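Local structure of putative flavoprotein (Bacteroides eggerthii, 4ICI) at residues G40-T52 / P76-Y88. The protein binds flavin mononucleotide in a flavodoxin-like domain and probably serves in electron transfer or redox chemistry, its exact reaction being unknown. Numbering follows the deposited sequence. Where two conformers were deposited one is given.
Sequences GDLYPIAPAQPYT and PAIKSKKENIGTY. With EDO (1,2-ethanediol), chain E.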
loop_
_atom_site.group_PDB
_atom_site.type_symbol
_atom_site.label_atom_id
_atom_site.label_comp_id
_atom_site.label_asym_id
_atom_site.label_seq_id
_atom_site.Cartn_x
_atom_site.Cartn_y
_atom_site.Cartn_z
ATOM N N GLY A 40 -6.743 12.949 5.193
ATOM C CA GLY A 40 -6.257 11.818 5.946
ATOM C C GLY A 40 -4.857 12.020 6.502
ATOM O O GLY A 40 -4.052 12.769 5.942
ATOM N N ASP A 41 -4.568 11.318 7.585
ATOM C CA ASP A 41 -3.211 11.242 8.110
ATOM C C ASP A 41 -2.419 10.334 7.196
ATOM O O ASP A 41 -2.979 9.390 6.676
ATOM C CB ASP A 41 -3.236 10.617 9.512
ATOM C CG ASP A 41 -3.845 11.530 10.576
ATOM O OD1 ASP A 41 -3.916 12.756 10.360
ATOM O OD2 ASP A 41 -4.233 11.015 11.656
ATOM N N LEU A 42 -1.125 10.604 7.023
ATOM C CA LEU A 42 -0.244 9.716 6.281
ATOM C C LEU A 42 0.710 8.990 7.220
ATOM O O LEU A 42 1.219 9.600 8.167
ATOM C CB LEU A 42 0.574 10.463 5.225
ATOM C CG LEU A 42 0.027 10.418 3.798
ATOM C CD1 LEU A 42 -1.290 11.096 3.762
ATOM C CD2 LEU A 42 1.030 11.072 2.796
ATOM N N TYR A 43 0.944 7.704 6.930
ATOM C CA TYR A 43 1.875 6.863 7.653
ATOM C C TYR A 43 2.823 6.217 6.629
ATOM O O TYR A 43 2.458 5.264 5.931
ATOM C CB TYR A 43 1.139 5.797 8.462
ATOM C CG TYR A 43 2.024 4.673 9.004
ATOM C CD1 TYR A 43 3.054 4.927 9.897
ATOM C CD2 TYR A 43 1.794 3.370 8.638
ATOM C CE1 TYR A 43 3.860 3.888 10.380
ATOM C CE2 TYR A 43 2.594 2.338 9.122
ATOM C CZ TYR A 43 3.611 2.608 9.977
ATOM O OH TYR A 43 4.382 1.545 10.456
ATOM N N PRO A 44 4.056 6.753 6.519
ATOM C CA PRO A 44 5.045 6.089 5.713
ATOM C C PRO A 44 5.479 4.774 6.393
ATOM O O PRO A 44 5.890 4.752 7.566
ATOM C CB PRO A 44 6.193 7.093 5.648
ATOM C CG PRO A 44 5.591 8.439 6.081
ATOM C CD PRO A 44 4.548 8.026 7.081
ATOM N N ILE A 45 5.376 3.686 5.643
ATOM C CA ILE A 45 5.823 2.367 6.092
ATOM C C ILE A 45 7.318 2.316 5.790
ATOM O O ILE A 45 7.701 2.111 4.632
ATOM C CB ILE A 45 5.077 1.237 5.340
ATOM C CG1 ILE A 45 3.537 1.312 5.583
ATOM C CG2 ILE A 45 5.642 -0.117 5.739
ATOM C CD1 ILE A 45 2.682 0.434 4.632
ATOM N N ALA A 46 8.141 2.561 6.817
ATOM C CA ALA A 46 9.570 2.715 6.631
ATOM C C ALA A 46 10.282 1.401 6.899
ATOM O O ALA A 46 10.170 0.833 7.988
ATOM C CB ALA A 46 10.145 3.797 7.560
ATOM N N PRO A 47 11.003 0.890 5.913
ATOM C CA PRO A 47 11.797 -0.295 6.177
ATOM C C PRO A 47 12.904 -0.064 7.206
ATOM O O PRO A 47 13.578 0.960 7.188
ATOM C CB PRO A 47 12.407 -0.644 4.845
ATOM C CG PRO A 47 12.194 0.482 3.983
ATOM C CD PRO A 47 11.184 1.407 4.564
ATOM N N ALA A 48 13.109 -1.036 8.077
ATOM C CA ALA A 48 14.202 -0.987 9.017
ATOM C C ALA A 48 15.564 -0.932 8.302
ATOM O O ALA A 48 16.492 -0.286 8.793
ATOM C CB ALA A 48 14.125 -2.158 9.965
ATOM N N GLN A 49 15.662 -1.598 7.159
ATOM C CA GLN A 49 16.823 -1.503 6.295
ATOM C C GLN A 49 16.376 -0.919 4.968
ATOM O O GLN A 49 15.678 -1.586 4.188
ATOM C CB GLN A 49 17.474 -2.862 6.061
ATOM C CG GLN A 49 18.774 -2.775 5.211
ATOM C CD GLN A 49 19.504 -4.054 5.073
ATOM O OE1 GLN A 49 19.842 -4.517 3.931
ATOM N NE2 GLN A 49 19.806 -4.646 6.206
ATOM N N PRO A 50 16.749 0.346 4.694
ATOM C CA PRO A 50 16.355 0.976 3.424
ATOM C C PRO A 50 16.735 0.195 2.171
ATOM O O PRO A 50 17.758 -0.481 2.138
ATOM C CB PRO A 50 17.094 2.313 3.460
ATOM C CG PRO A 50 17.191 2.618 4.931
ATOM C CD PRO A 50 17.437 1.291 5.576
ATOM N N TYR A 51 15.916 0.341 1.121
ATOM C CA TYR A 51 16.179 -0.258 -0.167
ATOM C C TYR A 51 17.097 0.625 -0.987
ATOM O O TYR A 51 16.788 1.795 -1.242
ATOM C CB TYR A 51 14.860 -0.484 -0.923
ATOM C CG TYR A 51 14.018 -1.592 -0.345
ATOM C CD1 TYR A 51 13.149 -1.355 0.699
ATOM C CD2 TYR A 51 14.069 -2.872 -0.881
ATOM C CE1 TYR A 51 12.379 -2.380 1.232
ATOM C CE2 TYR A 51 13.325 -3.908 -0.356
ATOM C CZ TYR A 51 12.448 -3.652 0.681
ATOM O OH TYR A 51 11.696 -4.668 1.245
ATOM N N THR A 52 18.212 0.045 -1.396
ATOM C CA THR A 52 19.164 0.689 -2.302
ATOM C C THR A 52 18.760 0.476 -3.768
ATOM O O THR A 52 17.925 -0.353 -4.107
ATOM C CB THR A 52 20.548 0.074 -2.144
ATOM O OG1 THR A 52 20.441 -1.294 -2.543
ATOM C CG2 THR A 52 21.089 0.192 -0.702
ATOM N N PRO A 76 9.749 -8.255 5.351
ATOM C CA PRO A 76 10.736 -7.198 5.570
ATOM C C PRO A 76 10.364 -6.351 6.762
ATOM O O PRO A 76 9.218 -5.960 6.922
ATOM C CB PRO A 76 10.695 -6.421 4.250
ATOM C CG PRO A 76 10.266 -7.416 3.209
ATOM C CD PRO A 76 9.217 -8.226 3.970
ATOM N N ALA A 77 11.347 -6.088 7.611
ATOM C CA ALA A 77 11.111 -5.432 8.880
ATOM C C ALA A 77 10.753 -3.956 8.694
ATOM O O ALA A 77 11.292 -3.251 7.810
ATOM C CB ALA A 77 12.346 -5.562 9.765
ATOM N N ILE A 78 9.817 -3.504 9.523
ATOM C CA ILE A 78 9.353 -2.113 9.560
ATOM C C ILE A 78 10.005 -1.418 10.765
ATOM O O ILE A 78 10.048 -1.981 11.862
ATOM C CB ILE A 78 7.809 -2.029 9.615
ATOM C CG1 ILE A 78 7.195 -2.519 8.291
ATOM C CG2 ILE A 78 7.333 -0.597 9.960
ATOM C CD1 ILE A 78 5.658 -2.774 8.338
ATOM N N LYS A 79 10.461 -0.188 10.581
ATOM C CA LYS A 79 11.070 0.586 11.667
ATOM C C LYS A 79 10.171 0.769 12.861
ATOM O O LYS A 79 10.529 0.427 14.005
ATOM C CB LYS A 79 11.447 1.977 11.186
ATOM C CG LYS A 79 12.805 2.083 10.628
ATOM C CD LYS A 79 13.273 3.522 10.619
ATOM C CE LYS A 79 14.452 3.660 9.711
ATOM N NZ LYS A 79 15.100 5.016 9.794
ATOM N N SER A 80 8.992 1.340 12.617
ATOM C CA SER A 80 8.085 1.756 13.692
ATOM C C SER A 80 6.653 1.534 13.273
ATOM O O SER A 80 6.276 1.977 12.168
ATOM C CB SER A 80 8.291 3.245 13.973
ATOM O OG SER A 80 9.617 3.474 14.395
ATOM N N LYS A 81 5.862 0.899 14.133
ATOM C CA LYS A 81 4.422 0.745 13.884
ATOM C C LYS A 81 3.685 2.059 14.066
ATOM O O LYS A 81 4.158 3.009 14.715
ATOM C CB LYS A 81 3.791 -0.302 14.819
ATOM C CG LYS A 81 4.298 -1.716 14.575
ATOM C CD LYS A 81 3.556 -2.747 15.398
ATOM C CE LYS A 81 3.994 -4.169 15.083
ATOM N NZ LYS A 81 3.114 -5.126 15.813
ATOM N N LYS A 82 2.495 2.099 13.478
ATOM C CA LYS A 82 1.566 3.194 13.708
ATOM C C LYS A 82 0.828 2.967 15.028
ATOM O O LYS A 82 -0.081 2.132 15.128
ATOM C CB LYS A 82 0.584 3.301 12.527
ATOM C CG LYS A 82 -0.312 4.539 12.575
ATOM C CD LYS A 82 0.469 5.810 12.348
ATOM C CE LYS A 82 -0.394 7.014 12.076
ATOM N NZ LYS A 82 -0.430 7.919 13.236
ATOM N N GLU A 83 1.216 3.716 16.047
ATOM C CA GLU A 83 0.764 3.390 17.408
ATOM C C GLU A 83 -0.742 3.590 17.656
ATOM O O GLU A 83 -1.360 2.854 18.432
ATOM C CB GLU A 83 1.572 4.199 18.421
ATOM C CG GLU A 83 3.074 3.880 18.375
ATOM N N ASN A 84 -1.324 4.582 16.995
ATOM C CA ASN A 84 -2.764 4.883 17.147
ATOM C C ASN A 84 -3.639 4.253 16.064
ATOM O O ASN A 84 -4.724 4.754 15.781
ATOM C CB ASN A 84 -2.994 6.403 17.122
ATOM C CG ASN A 84 -2.702 7.024 15.756
ATOM O OD1 ASN A 84 -1.973 6.429 14.917
ATOM N ND2 ASN A 84 -3.287 8.206 15.503
ATOM N N ILE A 85 -3.161 3.174 15.446
ATOM C CA ILE A 85 -3.900 2.515 14.364
ATOM C C ILE A 85 -5.357 2.214 14.750
ATOM O O ILE A 85 -6.252 2.270 13.893
ATOM C CB ILE A 85 -3.151 1.215 13.882
ATOM C CG1 ILE A 85 -3.804 0.605 12.628
ATOM C CG2 ILE A 85 -3.042 0.185 15.019
ATOM C CD1 ILE A 85 -3.593 1.403 11.400
ATOM N N GLY A 86 -5.601 1.919 16.030
ATOM C CA GLY A 86 -6.945 1.609 16.510
ATOM C C GLY A 86 -7.990 2.683 16.265
ATOM O O GLY A 86 -9.173 2.368 16.135
ATOM N N THR A 87 -7.557 3.938 16.170
ATOM C CA THR A 87 -8.466 5.085 16.031
ATOM C C THR A 87 -9.076 5.244 14.621
ATOM O O THR A 87 -10.056 5.985 14.433
ATOM C CB THR A 87 -7.769 6.403 16.403
ATOM O OG1 THR A 87 -6.773 6.768 15.438
ATOM C CG2 THR A 87 -7.150 6.309 17.797
ATOM N N TYR A 88 -8.505 4.563 13.626
ATOM C CA TYR A 88 -8.909 4.805 12.239
ATOM C C TYR A 88 -10.051 3.904 11.818
ATOM O O TYR A 88 -10.094 2.735 12.167
ATOM C CB TYR A 88 -7.723 4.664 11.276
ATOM C CG TYR A 88 -6.645 5.686 11.542
ATOM C CD1 TYR A 88 -6.753 6.983 11.062
ATOM C CD2 TYR A 88 -5.520 5.361 12.301
ATOM C CE1 TYR A 88 -5.767 7.945 11.340
ATOM C CE2 TYR A 88 -4.549 6.306 12.583
ATOM C CZ TYR A 88 -4.669 7.600 12.105
ATOM O OH TYR A 88 -3.682 8.540 12.384
HETATM C C1 EDO E . 8.977 5.502 3.997
HETATM O O1 EDO E . 10.292 4.960 3.793
HETATM C C2 EDO E . 7.925 5.030 2.976
HETATM O O2 EDO E . 8.135 3.726 2.496
HETATM O O HOH W 1 -1.332 10.559 13.214
HETATM O O HOH W 2 8.004 2.777 9.966
HETATM O O HOH W 3 13.688 -3.712 6.401
#
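Y43 and K82 form the tight centre of this contact, where the loop leading into strand 90-96 lies against the side of strand 41-44, outermost in a flavodoxin-like parallel sheet, that carries D41 and Y43, and against the residues that follow the strand. It illustrates how one side of an edge strand in an alpha/beta fold can pack on an irregular loop. With CG anti to the backbone N (chi1 167°), the Y43 ring is set against K82 and S80; K82 CB sits over the centre of one face, 3.8 Å from the centroid, a CH-pi contact, and K82 CD runs on beside Y43 CD1. At the ring edge, Y43 OH donates to S80 O (2.6 Å), in the carbonyl plane and on a lone pair. A leucine in place of Y43 would probably leave S80 O without this donor and K82 CB without a flat face to pack on. Next along, I45 CG2 meets I78 CD1 at 3.7 Å, and I78 also packs on I105 and T108 of helix 104-112. The backbones are firmly joined here by a single bridge between P47 and I78: K79 N donates to A46 O (2.8 Å, 175° at the hydrogen), and A48 N to A77 O.

Beyond the bridge the contact is looser: the exposed A48 CB touches A77 CB at 3.8 Å, and a water links A77 O to Q49 N. At the opposite end of the contact, past Y43 and K82, K82 NZ donates to N84 OD1 and to another water, and N84 ND2 reaches Y88 OH. That hydroxyl in turn donates to the anti lone pair of D41 OD2 at 2.6 Å, carboxylate and ring planes standing 85° apart.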